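Leucine aminopeptidase (Fimbriiglobus ruber, PDB 7D1B) probably acts as a zinc-dependent glutaminyl cyclase of the M28 aminopeptidase family, closing N-terminal glutamine of peptides to pyroglutamate. Local coordinates at residues R121-I126 and R225-V230; A137-D142 and K306-L311; S175-D180 and G332-Q337. One frame throughout, in Å; residues are numbered along the deposited sequence.

Contact 1 (R121-I126 and R225-V230); sequences RKARLI and RYTGAV
Ile126 reaches over the ring of Tyr226: its CD1 methyl stands 3.6 Å from the ring centroid and 9° off the normal, a CH-pi contact centred on the face. With chi1 at -67°, CG1 lies beside the backbone N, and this carbon touches Tyr226 CE1 at 3.5 Å. Isoleucine suits the place because both branches are used: CG1 and CD1 serve the ring, while CB (3.7 Å) and more loosely CG2 meet Ala229 CB. Arg124 supplies aliphatic packing with CB, 3.7 Å from Tyr226 CD1, while its carbonyl O lies at the ring edge. Its chain bends at chi3, and the guanidinium donates to the carbonyls of Trp117 and Phe118 and forms a salt bridge with Asp180; the same Asp180 binds the Tyr226 hydroxyl. An alanine at Tyr226 would probably leave Ile126 CD1 without its flat partner and Asp180 without one of its hydrogen bonds.

Between the backbones, Arg124 N donates to Arg225 O at 2.9 Å, and Arg124 O takes Thr227 N. Ile126 N binds Gly228 O and Ile126 O receives Val230 N. Two steps from Arg124 to Ile126 match three from Tyr226 to Ala229, a beta bulge at Thr227 and Gly228, opposite Leu125; Gly228 N is buried without a partner. Helix 206-218 packs on Ile126, helix 320-336 on Leu125 and Val230: neighbouring parallel strands inside the alpha/beta sandwich sheet of M28 peptidases.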
ATOM      1  N   ARG A 121      17.679 -13.590   4.549  1.00 15.34           N
ATOM      2  CA  ARG A 121      17.702 -13.274   3.120  1.00 14.45           C
ATOM      3  C   ARG A 121      18.529 -12.013   2.882  1.00 14.54           C
ATOM      4  O   ARG A 121      18.381 -11.021   3.604  1.00 17.13           O
ATOM      5  CB  ARG A 121      16.284 -13.008   2.597  1.00 15.07           C
ATOM      6  CG  ARG A 121      15.344 -14.222   2.651  1.00 14.42           C
ATOM      7  CD  ARG A 121      15.720 -15.269   1.614  1.00 14.51           C
ATOM      8  NE  ARG A 121      14.737 -16.355   1.501  1.00 14.14           N
ATOM      9  CZ  ARG A 121      14.729 -17.431   2.279  1.00 13.83           C
ATOM     10  NH1 ARG A 121      15.660 -17.608   3.216  1.00 14.96           N
ATOM     11  NH2 ARG A 121      13.813 -18.357   2.080  1.00 15.30           N
ATOM     12  N   LYS A 122      19.389 -12.045   1.859  1.00 15.22           N
ATOM     13  CA  LYS A 122      20.203 -10.877   1.528  1.00 15.82           C
ATOM     14  C   LYS A 122      19.491  -9.871   0.634  1.00 15.13           C
ATOM     15  O   LYS A 122      19.916  -8.713   0.578  1.00 16.53           O
ATOM     16  CB  LYS A 122      21.521 -11.318   0.893  1.00 17.80           C
ATOM     17  CG  LYS A 122      22.402 -12.072   1.865  1.00 18.88           C
ATOM     18  CD  LYS A 122      23.727 -12.466   1.247  1.00 21.15           C
ATOM     19  CE  LYS A 122      24.534 -13.359   2.189  1.00 22.04           C
ATOM     20  NZ  LYS A 122      25.853 -13.704   1.622  1.00 23.83           N
ATOM     21  N   ALA A 123      18.439 -10.274  -0.065  1.00 13.42           N
ATOM     22  CA  ALA A 123      17.617  -9.359  -0.847  1.00 13.91           C
ATOM     23  C   ALA A 123      16.215  -9.410  -0.276  1.00 12.72           C
ATOM     24  O   ALA A 123      15.717 -10.499   0.030  1.00 13.21           O
ATOM     25  CB  ALA A 123      17.575  -9.788  -2.313  1.00 15.14           C
ATOM     26  N   ARG A 124      15.573  -8.246  -0.155  1.00 12.55           N
ATOM     27  CA  ARG A 124      14.221  -8.156   0.364  1.00 12.35           C
ATOM     28  C   ARG A 124      13.358  -7.323  -0.568  1.00 11.81           C
ATOM     29  O   ARG A 124      13.819  -6.337  -1.154  1.00 12.91           O
ATOM     30  CB  ARG A 124      14.192  -7.529   1.764  1.00 12.91           C
ATOM     31  CG  ARG A 124      15.080  -8.232   2.780  1.00 13.23           C
ATOM     32  CD  ARG A 124      14.859  -7.752   4.239  1.00 13.23           C
ATOM     33  NE  ARG A 124      13.560  -8.183   4.738  1.00 12.91           N
ATOM     34  CZ  ARG A 124      13.261  -9.439   5.068  1.00 12.88           C
ATOM     35  NH1 ARG A 124      14.193 -10.389   5.036  1.00 14.43           N
ATOM     36  NH2 ARG A 124      12.011  -9.737   5.420  1.00 13.84           N
ATOM     37  N   LEU A 125      12.100  -7.738  -0.702  1.00 11.27           N
ATOM     38  CA  LEU A 125      11.063  -6.990  -1.388  1.00 11.66           C
ATOM     39  C   LEU A 125      10.145  -6.347  -0.369  1.00 11.33           C
ATOM     40  O   LEU A 125       9.954  -6.863   0.734  1.00 12.22           O
ATOM     41  CB  LEU A 125      10.237  -7.905  -2.284  1.00 11.98           C
ATOM     42  CG  LEU A 125      10.960  -8.618  -3.419  1.00 12.88           C
ATOM     43  CD1 LEU A 125       9.959  -9.442  -4.220  1.00 14.11           C
ATOM     44  CD2 LEU A 125      11.707  -7.651  -4.327  1.00 15.01           C
ATOM     45  N   ILE A 126       9.502  -5.265  -0.796  1.00 11.30           N
ATOM     46  CA  ILE A 126       8.481  -4.584  -0.014  1.00 10.96           C
ATOM     47  C   ILE A 126       7.138  -4.688  -0.726  1.00 10.96           C
ATOM     48  O   ILE A 126       7.050  -4.438  -1.933  1.00 11.11           O
ATOM     49  CB  ILE A 126       8.852  -3.098   0.167  1.00 11.34           C
ATOM     50  CG1 ILE A 126      10.103  -2.960   1.043  1.00 12.71           C
ATOM     51  CG2 ILE A 126       7.661  -2.310   0.713  1.00 12.25           C
ATOM     52  CD1 ILE A 126      10.769  -1.618   0.920  1.00 13.89           C
ATOM     53  N   ARG A 225      19.669  -5.830   1.237  1.00 16.26           N
ATOM     54  CA  ARG A 225      19.257  -4.649   0.493  1.00 16.15           C
ATOM     55  C   ARG A 225      17.838  -4.861  -0.017  1.00 14.55           C
ATOM     56  O   ARG A 225      17.433  -5.991  -0.304  1.00 15.24           O
ATOM     57  CB  ARG A 225      20.159  -4.391  -0.711  1.00 19.13           C
ATOM     58  CG  ARG A 225      21.590  -4.070  -0.348  1.00 22.92           C
ATOM     59  CD  ARG A 225      21.694  -2.713   0.371  1.00 25.27           C
ATOM     60  NE  ARG A 225      23.078  -2.326   0.648  1.00 27.76           N
ATOM     61  CZ  ARG A 225      23.746  -2.688   1.736  1.00 29.86           C
ATOM     62  NH1 ARG A 225      23.162  -3.445   2.657  1.00 30.73           N
ATOM     63  NH2 ARG A 225      25.001  -2.286   1.910  1.00 32.26           N
ATOM     64  N   TYR A 226      17.085  -3.764  -0.136  1.00 14.33           N
ATOM     65  CA  TYR A 226      15.766  -3.802  -0.758  1.00 13.42           C
ATOM     66  C   TYR A 226      15.934  -3.724  -2.267  1.00 14.15           C
ATOM     67  O   TYR A 226      16.492  -2.754  -2.786  1.00 17.56           O
ATOM     68  CB  TYR A 226      14.907  -2.642  -0.267  1.00 14.22           C
ATOM     69  CG  TYR A 226      14.323  -2.848   1.110  1.00 13.00           C
ATOM     70  CD1 TYR A 226      13.507  -3.953   1.372  1.00 13.23           C
ATOM     71  CD2 TYR A 226      14.536  -1.920   2.127  1.00 14.07           C
ATOM     72  CE1 TYR A 226      12.959  -4.158   2.627  1.00 13.61           C
ATOM     73  CE2 TYR A 226      13.965  -2.100   3.378  1.00 14.68           C
ATOM     74  CZ  TYR A 226      13.169  -3.219   3.621  1.00 13.85           C
ATOM     75  OH  TYR A 226      12.615  -3.406   4.862  1.00 15.29           O
ATOM     76  N   THR A 227      15.436  -4.727  -2.980  1.00 13.33           N
ATOM     77  CA  THR A 227      15.610  -4.786  -4.422  1.00 14.08           C
ATOM     78  C   THR A 227      14.364  -4.372  -5.193  1.00 13.20           C
ATOM     79  O   THR A 227      14.437  -4.217  -6.421  1.00 15.03           O
ATOM     80  CB  THR A 227      16.061  -6.183  -4.846  1.00 15.13           C
ATOM     81  OG1 THR A 227      15.118  -7.125  -4.341  1.00 16.19           O
ATOM     82  CG2 THR A 227      17.458  -6.495  -4.274  1.00 17.77           C
ATOM     83  N   GLY A 228      13.238  -4.164  -4.522  1.00 12.16           N
ATOM     84  CA  GLY A 228      12.039  -3.731  -5.211  1.00 12.71           C
ATOM     85  C   GLY A 228      10.925  -3.532  -4.210  1.00 11.81           C
ATOM     86  O   GLY A 228      10.913  -4.139  -3.125  1.00 12.23           O
ATOM     87  N   ALA A 229       9.958  -2.698  -4.613  1.00 11.45           N
ATOM     88  CA  ALA A 229       8.801  -2.394  -3.786  1.00 11.21           C
ATOM     89  C   ALA A 229       7.581  -2.218  -4.666  1.00 10.50           C
ATOM     90  O   ALA A 229       7.665  -1.596  -5.725  1.00 11.63           O
ATOM     91  CB  ALA A 229       9.020  -1.119  -2.977  1.00 12.03           C
ATOM     92  N   VAL A 230       6.445  -2.733  -4.199  1.00 11.02           N
ATOM     93  CA  VAL A 230       5.150  -2.498  -4.828  1.00 10.96           C
ATOM     94  C   VAL A 230       4.262  -1.794  -3.826  1.00 10.80           C
ATOM     95  O   VAL A 230       4.024  -2.323  -2.735  1.00 11.27           O
ATOM     96  CB  VAL A 230       4.496  -3.792  -5.347  1.00 11.55           C
ATOM     97  CG1 VAL A 230       3.097  -3.479  -5.833  1.00 14.26           C
ATOM     98  CG2 VAL A 230       5.336  -4.395  -6.458  1.00 14.09           C
TER

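Contact 2 (A137-D142 and K306-L311); sequences AHQETD and KHWHLL. With ZN (zinc ion), chain B.
Gln139 lays its carboxamide beside the indole of Trp308, CD coming 3.7 Å from CZ3, with the amide and ring planes 23° apart. The pair belongs to two beta turns that meet next to the zinc site of this M28 enzyme: a type I turn from Ala137 to Glu140 and a type II turn from His307 to Leu310. His309 holds the third position of the second turn, with the positive phi (57°) that glycine usually adopts there. The turn presents its carbonyl to the other loop, where Gln139 N donates a somewhat bent hydrogen bond to His309 O at 3.0 Å. Ala137 CB packs against the same carbonyl oxygen, a spot suited to a small side chain.

Farther along, Glu140 bends at chi2 and turns its carboxylate back across the gap. OE2 accepts Leu311 N at 2.8 Å through its anti lone pair, an almost straight bond (167°) that fixes the start of the chain leaving the turn. Leu310 packs its CD2 methyl on the turn backbone, 3.6 Å from the C of Gln139. Leu311 adds its own CD2 against Ala137 CB.

The rings of Trp308 and His309, adjacent in sequence, lie face against face. Trp308 NE1 stands 3.3 Å above the plane of the imidazole, over its centre, while His309 NE2 binds zinc at 2.0 Å. Asp155 and Glu188 complete the protein ligands, a single-metal set as in glutaminyl cyclases. The metal probably polarises its bound water, and the second-shell indole helps to place that ligand: Trp308 NE1 donates to water 1 at 3.1 Å, the water oxygen lying in the ring plane at the indole edge.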
ATOM      1  N   ALA A 137     -13.208  13.977   3.234  1.00 15.38           N
ATOM      2  CA  ALA A 137     -13.445  13.589   1.841  1.00 15.91           C
ATOM      3  C   ALA A 137     -13.428  14.868   1.003  1.00 15.93           C
ATOM      4  O   ALA A 137     -14.460  15.425   0.626  1.00 16.57           O
ATOM      5  CB  ALA A 137     -14.774  12.855   1.724  1.00 16.89           C
ATOM      6  N   HIS A 138     -12.217  15.349   0.715  1.00 15.99           N
ATOM      7  CA  HIS A 138     -12.065  16.688   0.153  1.00 16.84           C
ATOM      8  C   HIS A 138     -12.541  16.824  -1.290  1.00 18.14           C
ATOM      9  O   HIS A 138     -12.607  17.959  -1.782  1.00 19.84           O
ATOM     10  CB  HIS A 138     -10.619  17.165   0.248  1.00 17.47           C
ATOM     11  CG  HIS A 138     -10.209  17.584   1.620  1.00 16.03           C
ATOM     12  ND1 HIS A 138      -9.129  17.026   2.268  1.00 16.81           N
ATOM     13  CD2 HIS A 138     -10.715  18.522   2.454  1.00 17.78           C
ATOM     14  CE1 HIS A 138      -8.980  17.615   3.445  1.00 17.13           C
ATOM     15  NE2 HIS A 138      -9.937  18.518   3.587  1.00 17.82           N
ATOM     16  N   GLN A 139     -12.867  15.727  -1.988  1.00 17.52           N
ATOM     17  CA  GLN A 139     -13.467  15.880  -3.310  1.00 17.80           C
ATOM     18  C   GLN A 139     -14.964  16.150  -3.249  1.00 19.64           C
ATOM     19  O   GLN A 139     -15.560  16.477  -4.282  1.00 21.70           O
ATOM     20  CB  GLN A 139     -13.159  14.685  -4.216  1.00 19.26           C
ATOM     21  CG  GLN A 139     -11.708  14.646  -4.649  1.00 20.64           C
ATOM     22  CD  GLN A 139     -11.336  15.779  -5.573  1.00 25.32           C
ATOM     23  OE1 GLN A 139     -11.991  16.002  -6.581  1.00 28.36           O
ATOM     24  NE2 GLN A 139     -10.275  16.503  -5.232  1.00 26.53           N
ATOM     25  N   GLU A 140     -15.577  16.051  -2.069  1.00 19.53           N
ATOM     26  CA  GLU A 140     -16.973  16.450  -1.935  1.00 20.63           C
ATOM     27  C   GLU A 140     -17.091  17.947  -2.196  1.00 22.89           C
ATOM     28  O   GLU A 140     -16.339  18.745  -1.627  1.00 22.50           O
ATOM     29  CB  GLU A 140     -17.459  16.137  -0.519  1.00 20.71           C
ATOM     30  CG  GLU A 140     -17.531  14.655  -0.177  1.00 19.94           C
ATOM     31  CD  GLU A 140     -18.703  13.931  -0.812  1.00 21.26           C
ATOM     32  OE1 GLU A 140     -19.614  14.592  -1.349  1.00 25.14           O
ATOM     33  OE2 GLU A 140     -18.700  12.684  -0.765  1.00 20.01           O
ATOM     34  N   THR A 141     -18.035  18.331  -3.064  1.00 25.07           N
ATOM     35  CA  THR A 141     -18.173  19.741  -3.418  1.00 27.34           C
ATOM     36  C   THR A 141     -19.004  20.531  -2.413  1.00 29.43           C
ATOM     37  O   THR A 141     -18.942  21.765  -2.418  1.00 32.27           O
ATOM     38  CB  THR A 141     -18.728  19.893  -4.837  1.00 29.03           C
ATOM     39  OG1 THR A 141     -19.970  19.187  -4.950  1.00 32.21           O
ATOM     40  CG2 THR A 141     -17.738  19.332  -5.845  1.00 29.04           C
ATOM     41  N   ASP A 142     -19.779  19.861  -1.564  1.00 29.92           N
ATOM     42  CA  ASP A 142     -20.434  20.510  -0.431  1.00 31.85           C
ATOM     43  C   ASP A 142     -19.504  20.361   0.768  1.00 31.09           C
ATOM     44  O   ASP A 142     -19.322  19.254   1.280  1.00 29.69           O
ATOM     45  CB  ASP A 142     -21.790  19.864  -0.161  1.00 34.88           C
ATOM     46  CG  ASP A 142     -22.550  20.526   0.984  1.00 37.97           C
ATOM     47  OD1 ASP A 142     -21.958  21.321   1.744  1.00 38.74           O
ATOM     48  OD2 ASP A 142     -23.763  20.264   1.115  1.00 40.09           O
ATOM     49  N   LYS A 306     -13.558   6.175  -9.125  1.00 14.89           N
ATOM     50  CA  LYS A 306     -14.611   7.177  -9.171  1.00 16.51           C
ATOM     51  C   LYS A 306     -15.011   7.695  -7.800  1.00 16.31           C
ATOM     52  O   LYS A 306     -15.633   8.754  -7.724  1.00 19.43           O
ATOM     53  CB  LYS A 306     -15.846   6.677  -9.925  1.00 22.46           C
ATOM     54  CG  LYS A 306     -16.598   5.584  -9.251  0.56 25.55           C
ATOM     55  CD  LYS A 306     -17.793   5.149 -10.089  0.56 28.53           C
ATOM     56  CE  LYS A 306     -17.339   4.505 -11.390  0.56 30.33           C
ATOM     57  NZ  LYS A 306     -18.478   3.850 -12.098  0.56 31.44           N
ATOM     58  N   HIS A 307     -14.695   6.984  -6.719  1.00 14.55           N
ATOM     59  CA  HIS A 307     -15.069   7.420  -5.380  1.00 14.68           C
ATOM     60  C   HIS A 307     -13.907   8.034  -4.615  1.00 13.85           C
ATOM     61  O   HIS A 307     -13.980   8.181  -3.386  1.00 14.53           O
ATOM     62  CB  HIS A 307     -15.757   6.290  -4.621  1.00 14.93           C
ATOM     63  CG  HIS A 307     -16.955   5.793  -5.341  1.00 14.69           C
ATOM     64  ND1 HIS A 307     -18.149   6.483  -5.340  1.00 17.66           N
ATOM     65  CD2 HIS A 307     -17.115   4.743  -6.179  1.00 17.01           C
ATOM     66  CE1 HIS A 307     -19.011   5.841  -6.107  1.00 18.70           C
ATOM     67  NE2 HIS A 307     -18.407   4.787  -6.626  1.00 19.23           N
ATOM     68  N   TRP A 308     -12.842   8.398  -5.324  1.00 14.35           N
ATOM     69  CA  TRP A 308     -11.650   8.968  -4.705  1.00 14.07           C
ATOM     70  C   TRP A 308     -11.986  10.206  -3.879  1.00 14.17           C
ATOM     71  O   TRP A 308     -12.538  11.185  -4.399  1.00 15.76           O
ATOM     72  CB  TRP A 308     -10.693   9.336  -5.823  1.00 14.59           C
ATOM     73  CG  TRP A 308      -9.399   9.936  -5.360  1.00 15.07           C
ATOM     74  CD1 TRP A 308      -8.452   9.358  -4.562  1.00 16.54           C
ATOM     75  CD2 TRP A 308      -8.899  11.234  -5.705  1.00 16.08           C
ATOM     76  NE1 TRP A 308      -7.392  10.219  -4.400  1.00 17.43           N
ATOM     77  CE2 TRP A 308      -7.636  11.373  -5.095  1.00 17.99           C
ATOM     78  CE3 TRP A 308      -9.394  12.288  -6.485  1.00 18.62           C
ATOM     79  CZ2 TRP A 308      -6.866  12.537  -5.222  1.00 19.73           C
ATOM     80  CZ3 TRP A 308      -8.633  13.441  -6.608  1.00 20.41           C
ATOM     81  CH2 TRP A 308      -7.381  13.549  -5.988  1.00 21.25           C
ATOM     82  N   HIS A 309     -11.658  10.145  -2.590  1.00 13.85           N
ATOM     83  CA  HIS A 309     -11.867  11.259  -1.664  1.00 14.07           C
ATOM     84  C   HIS A 309     -13.326  11.712  -1.611  1.00 14.71           C
ATOM     85  O   HIS A 309     -13.612  12.890  -1.348  1.00 15.78           O
ATOM     86  CB  HIS A 309     -10.878  12.395  -1.936  1.00 16.09           C
ATOM     87  CG  HIS A 309      -9.462  11.979  -1.683  1.00 15.63           C
ATOM     88  ND1 HIS A 309      -8.369  12.765  -1.979  1.00 16.94           N
ATOM     89  CD2 HIS A 309      -8.967  10.837  -1.135  1.00 16.23           C
ATOM     90  CE1 HIS A 309      -7.264  12.101  -1.660  1.00 14.83           C
ATOM     91  NE2 HIS A 309      -7.598  10.944  -1.118  1.00 16.88           N
ATOM     92  N   LEU A 310     -14.253  10.771  -1.817  1.00 14.56           N
ATOM     93  CA  LEU A 310     -15.681  10.972  -1.603  1.00 15.43           C
ATOM     94  C   LEU A 310     -16.149  10.097  -0.452  1.00 15.34           C
ATOM     95  O   LEU A 310     -15.569   9.040  -0.173  1.00 15.17           O
ATOM     96  CB  LEU A 310     -16.511  10.639  -2.855  1.00 16.46           C
ATOM     97  CG  LEU A 310     -16.196  11.497  -4.077  1.00 18.19           C
ATOM     98  CD1 LEU A 310     -17.030  11.041  -5.283  1.00 19.45           C
ATOM     99  CD2 LEU A 310     -16.457  12.976  -3.796  1.00 20.23           C
ATOM    100  N   LEU A 311     -17.243  10.523   0.192  1.00 15.60           N
ATOM    101  CA  LEU A 311     -17.801   9.734   1.286  1.00 16.49           C
ATOM    102  C   LEU A 311     -18.265   8.362   0.830  1.00 16.06           C
ATOM    103  O   LEU A 311     -18.414   7.459   1.666  1.00 17.59           O
ATOM    104  CB  LEU A 311     -18.957  10.480   1.947  1.00 18.16           C
ATOM    105  CG  LEU A 311     -18.519  11.754   2.669  1.00 18.66           C
ATOM    106  CD1 LEU A 311     -19.731  12.575   3.068  1.00 21.97           C
ATOM    107  CD2 LEU A 311     -17.676  11.412   3.893  1.00 19.71           C
TER
HETATM  108 ZN    ZN B 801      -6.378   9.397  -0.626  1.00 16.73          ZN
HETATM  109  O   HOH W   1      -5.309   9.140  -2.424  1.00 14.76           O

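Contact 3 (S175-D180 and G332-Q337); sequences SNVGVD and GWIQIQ
Ser175 sets its hydroxyl against a methyl of the helix, OG lying 3.4 Å from Ile334 CG2. The same OG, anti to its own backbone N (chi1 179°), donates to Val177 O at 2.7 Å on a lone pair in the carbonyl plane, so this short polar side chain ties the bend before the strand. Asn176 reaches across with its amide: ND2 captures the backbone carbonyl of Gln337, donating to its O at 2.9 Å, nearly within the amide plane. Water 2 bridges beside it, accepting from Asn176 N and lying 2.8 Å from Ile334 O.

Val177 turns to apolar work. Its CG1 packs 3.7 Å from Gln337 CB, obliquely across a side chain that bends at chi2 and returns its NE2 to Trp333 O and to Glu258. Beyond Gly178, Val179 and Ile334, both beta-branched, offer methyls that meet tip to tip, CG2 to CG2 at 3.8 Å.

The C-terminal part of helix 320-336 thus rests on the loop leading into strand 178-184 and on that strand's first residues, between strands 108-117 and 123-130. Leu125 of the latter touches Val177, Trp333 and Gln337, while Trp333 also reaches helix 253-266.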
ATOM      1  N   SER A 175      10.173 -18.544  -1.236  1.00 11.94           N
ATOM      2  CA  SER A 175      10.680 -17.247  -1.667  1.00 12.30           C
ATOM      3  C   SER A 175      12.185 -17.173  -1.494  1.00 12.26           C
ATOM      4  O   SER A 175      12.695 -17.377  -0.389  1.00 13.40           O
ATOM      5  CB  SER A 175      10.046 -16.127  -0.848  1.00 12.96           C
ATOM      6  OG  SER A 175      10.580 -14.894  -1.295  1.00 13.66           O
ATOM      7  N   ASN A 176      12.881 -16.773  -2.556  1.00 12.16           N
ATOM      8  CA  ASN A 176      14.316 -16.537  -2.474  1.00 12.66           C
ATOM      9  C   ASN A 176      14.665 -15.157  -1.939  1.00 12.65           C
ATOM     10  O   ASN A 176      15.858 -14.837  -1.827  1.00 14.51           O
ATOM     11  CB  ASN A 176      14.939 -16.744  -3.853  1.00 13.39           C
ATOM     12  CG  ASN A 176      14.729 -18.151  -4.352  1.00 14.44           C
ATOM     13  OD1 ASN A 176      14.819 -19.114  -3.576  1.00 15.65           O
ATOM     14  ND2 ASN A 176      14.411 -18.289  -5.628  1.00 15.35           N
ATOM     15  N   VAL A 177      13.665 -14.363  -1.589  1.00 12.13           N
ATOM     16  CA  VAL A 177      13.837 -13.010  -1.075  1.00 12.54           C
ATOM     17  C   VAL A 177      13.062 -12.855   0.226  1.00 12.13           C
ATOM     18  O   VAL A 177      12.065 -13.536   0.471  1.00 12.72           O
ATOM     19  CB  VAL A 177      13.383 -11.957  -2.109  1.00 12.52           C
ATOM     20  CG1 VAL A 177      14.319 -11.960  -3.313  1.00 15.24           C
ATOM     21  CG2 VAL A 177      11.935 -12.178  -2.531  1.00 14.32           C
ATOM     22  N   GLY A 178      13.502 -11.926   1.061  1.00 11.85           N
ATOM     23  CA  GLY A 178      12.666 -11.508   2.165  1.00 12.50           C
ATOM     24  C   GLY A 178      11.465 -10.742   1.654  1.00 10.90           C
ATOM     25  O   GLY A 178      11.491 -10.187   0.551  1.00 11.75           O
ATOM     26  N   VAL A 179      10.396 -10.697   2.459  1.00 11.33           N
ATOM     27  CA  VAL A 179       9.232  -9.881   2.104  1.00 11.74           C
ATOM     28  C   VAL A 179       8.819  -9.087   3.327  1.00 10.77           C
ATOM     29  O   VAL A 179       8.489  -9.671   4.365  1.00 11.67           O
ATOM     30  CB  VAL A 179       8.053 -10.724   1.581  1.00 11.89           C
ATOM     31  CG1 VAL A 179       6.867  -9.811   1.237  1.00 14.02           C
ATOM     32  CG2 VAL A 179       8.465 -11.514   0.359  1.00 12.60           C
ATOM     33  N   ASP A 180       8.821  -7.757   3.202  1.00 11.45           N
ATOM     34  CA  ASP A 180       8.348  -6.869   4.257  1.00 11.45           C
ATOM     35  C   ASP A 180       7.051  -6.212   3.809  1.00 10.80           C
ATOM     36  O   ASP A 180       7.008  -5.577   2.745  1.00 12.19           O
ATOM     37  CB  ASP A 180       9.389  -5.801   4.586  1.00 12.53           C
ATOM     38  CG  ASP A 180      10.605  -6.404   5.230  1.00 13.32           C
ATOM     39  OD1 ASP A 180      10.442  -7.415   5.942  1.00 14.56           O
ATOM     40  OD2 ASP A 180      11.725  -5.908   5.021  1.00 14.60           O
ATOM     41  N   GLY A 332       3.123 -14.016  -7.122  1.00 10.86           N
ATOM     42  CA  GLY A 332       3.903 -14.515  -8.250  1.00 11.36           C
ATOM     43  C   GLY A 332       5.203 -13.756  -8.415  1.00 10.76           C
ATOM     44  O   GLY A 332       6.262 -14.352  -8.629  1.00 12.08           O
ATOM     45  N   TRP A 333       5.136 -12.431  -8.293  1.00 11.19           N
ATOM     46  CA  TRP A 333       6.324 -11.584  -8.319  1.00 11.78           C
ATOM     47  C   TRP A 333       7.340 -12.036  -7.274  1.00 11.25           C
ATOM     48  O   TRP A 333       8.537 -12.170  -7.562  1.00 12.31           O
ATOM     49  CB  TRP A 333       5.875 -10.136  -8.090  1.00 11.82           C
ATOM     50  CG  TRP A 333       6.982  -9.137  -7.885  1.00 11.83           C
ATOM     51  CD1 TRP A 333       8.017  -8.849  -8.736  1.00 12.70           C
ATOM     52  CD2 TRP A 333       7.126  -8.259  -6.764  1.00 11.84           C
ATOM     53  NE1 TRP A 333       8.809  -7.852  -8.199  1.00 13.85           N
ATOM     54  CE2 TRP A 333       8.277  -7.470  -6.990  1.00 12.83           C
ATOM     55  CE3 TRP A 333       6.403  -8.081  -5.570  1.00 12.51           C
ATOM     56  CZ2 TRP A 333       8.700  -6.490  -6.087  1.00 13.36           C
ATOM     57  CZ3 TRP A 333       6.827  -7.108  -4.668  1.00 12.97           C
ATOM     58  CH2 TRP A 333       7.971  -6.327  -4.929  1.00 13.58           C
ATOM     59  N   ILE A 334       6.869 -12.305  -6.057  1.00 11.25           N
ATOM     60  CA  ILE A 334       7.756 -12.787  -4.998  1.00 11.92           C
ATOM     61  C   ILE A 334       8.415 -14.104  -5.403  1.00 11.09           C
ATOM     62  O   ILE A 334       9.633 -14.275  -5.270  1.00 12.57           O
ATOM     63  CB  ILE A 334       6.983 -12.905  -3.676  1.00 11.94           C
ATOM     64  CG1 ILE A 334       6.682 -11.513  -3.131  1.00 12.73           C
ATOM     65  CG2 ILE A 334       7.742 -13.746  -2.656  1.00 13.54           C
ATOM     66  CD1 ILE A 334       5.496 -11.476  -2.142  1.00 12.99           C
ATOM     67  N   GLN A 335       7.617 -15.057  -5.890  1.00 11.64           N
ATOM     68  CA  GLN A 335       8.120 -16.399  -6.149  1.00 12.20           C
ATOM     69  C   GLN A 335       9.105 -16.439  -7.303  1.00 12.38           C
ATOM     70  O   GLN A 335       9.972 -17.314  -7.315  1.00 14.03           O
ATOM     71  CB  GLN A 335       6.966 -17.338  -6.461  1.00 12.31           C
ATOM     72  CG  GLN A 335       6.106 -17.690  -5.269  1.00 12.86           C
ATOM     73  CD  GLN A 335       4.843 -18.361  -5.737  1.00 12.73           C
ATOM     74  OE1 GLN A 335       4.822 -19.566  -6.009  1.00 14.09           O
ATOM     75  NE2 GLN A 335       3.789 -17.571  -5.909  1.00 13.37           N
ATOM     76  N   ILE A 336       8.979 -15.551  -8.296  1.00 12.36           N
ATOM     77  CA  ILE A 336       9.861 -15.634  -9.463  1.00 13.36           C
ATOM     78  C   ILE A 336      11.238 -15.041  -9.213  1.00 13.32           C
ATOM     79  O   ILE A 336      12.130 -15.205 -10.052  1.00 15.27           O
ATOM     80  CB  ILE A 336       9.237 -15.076 -10.756  1.00 13.63           C
ATOM     81  CG1 ILE A 336       9.066 -13.553 -10.659  1.00 14.89           C
ATOM     82  CG2 ILE A 336       7.939 -15.799 -11.102  1.00 15.28           C
ATOM     83  CD1 ILE A 336       8.564 -12.929 -11.946  1.00 17.16           C
ATOM     84  N   GLN A 337      11.450 -14.344  -8.101  1.00 12.68           N
ATOM     85  CA  GLN A 337      12.775 -13.790  -7.832  1.00 13.12           C
ATOM     86  C   GLN A 337      13.797 -14.906  -7.681  1.00 14.13           C
ATOM     87  O   GLN A 337      13.560 -15.900  -7.001  1.00 14.43           O
ATOM     88  CB  GLN A 337      12.780 -12.947  -6.550  1.00 13.35           C
ATOM     89  CG  GLN A 337      11.762 -11.805  -6.552  1.00 13.28           C
ATOM     90  CD  GLN A 337      11.919 -10.904  -7.764  1.00 13.54           C
ATOM     91  OE1 GLN A 337      12.985 -10.314  -7.977  1.00 15.95           O
ATOM     92  NE2 GLN A 337      10.875 -10.807  -8.580  1.00 13.64           N
TER
HETATM   93  O   HOH W   2      11.643 -16.170  -4.963  1.00 14.38           O

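In the fold
Contacts 1 and 3 adjoin in the buried sheet, their centres about 8 Å apart, and share its framework: strand 123-130 lies between strands 225-232 and 178-184. Leu125 N binds Gly178 O, and the two contacts also share a buried polar cluster around Asp180. Contact 1 joins strand to strand, largely by backbone bonds with apolar packing, whereas contact 3 joins a strand's beginning and the loop before it to the C-terminal part of a helix by methyl groups, one hydrogen bond from a side-chain amide and a water. Contact 2, partly buried and on the opposite side of the chain's centre, has its nearest atoms about 17 Å from contact 1. It joins loops rather than regular elements, and its chemistry includes a metal.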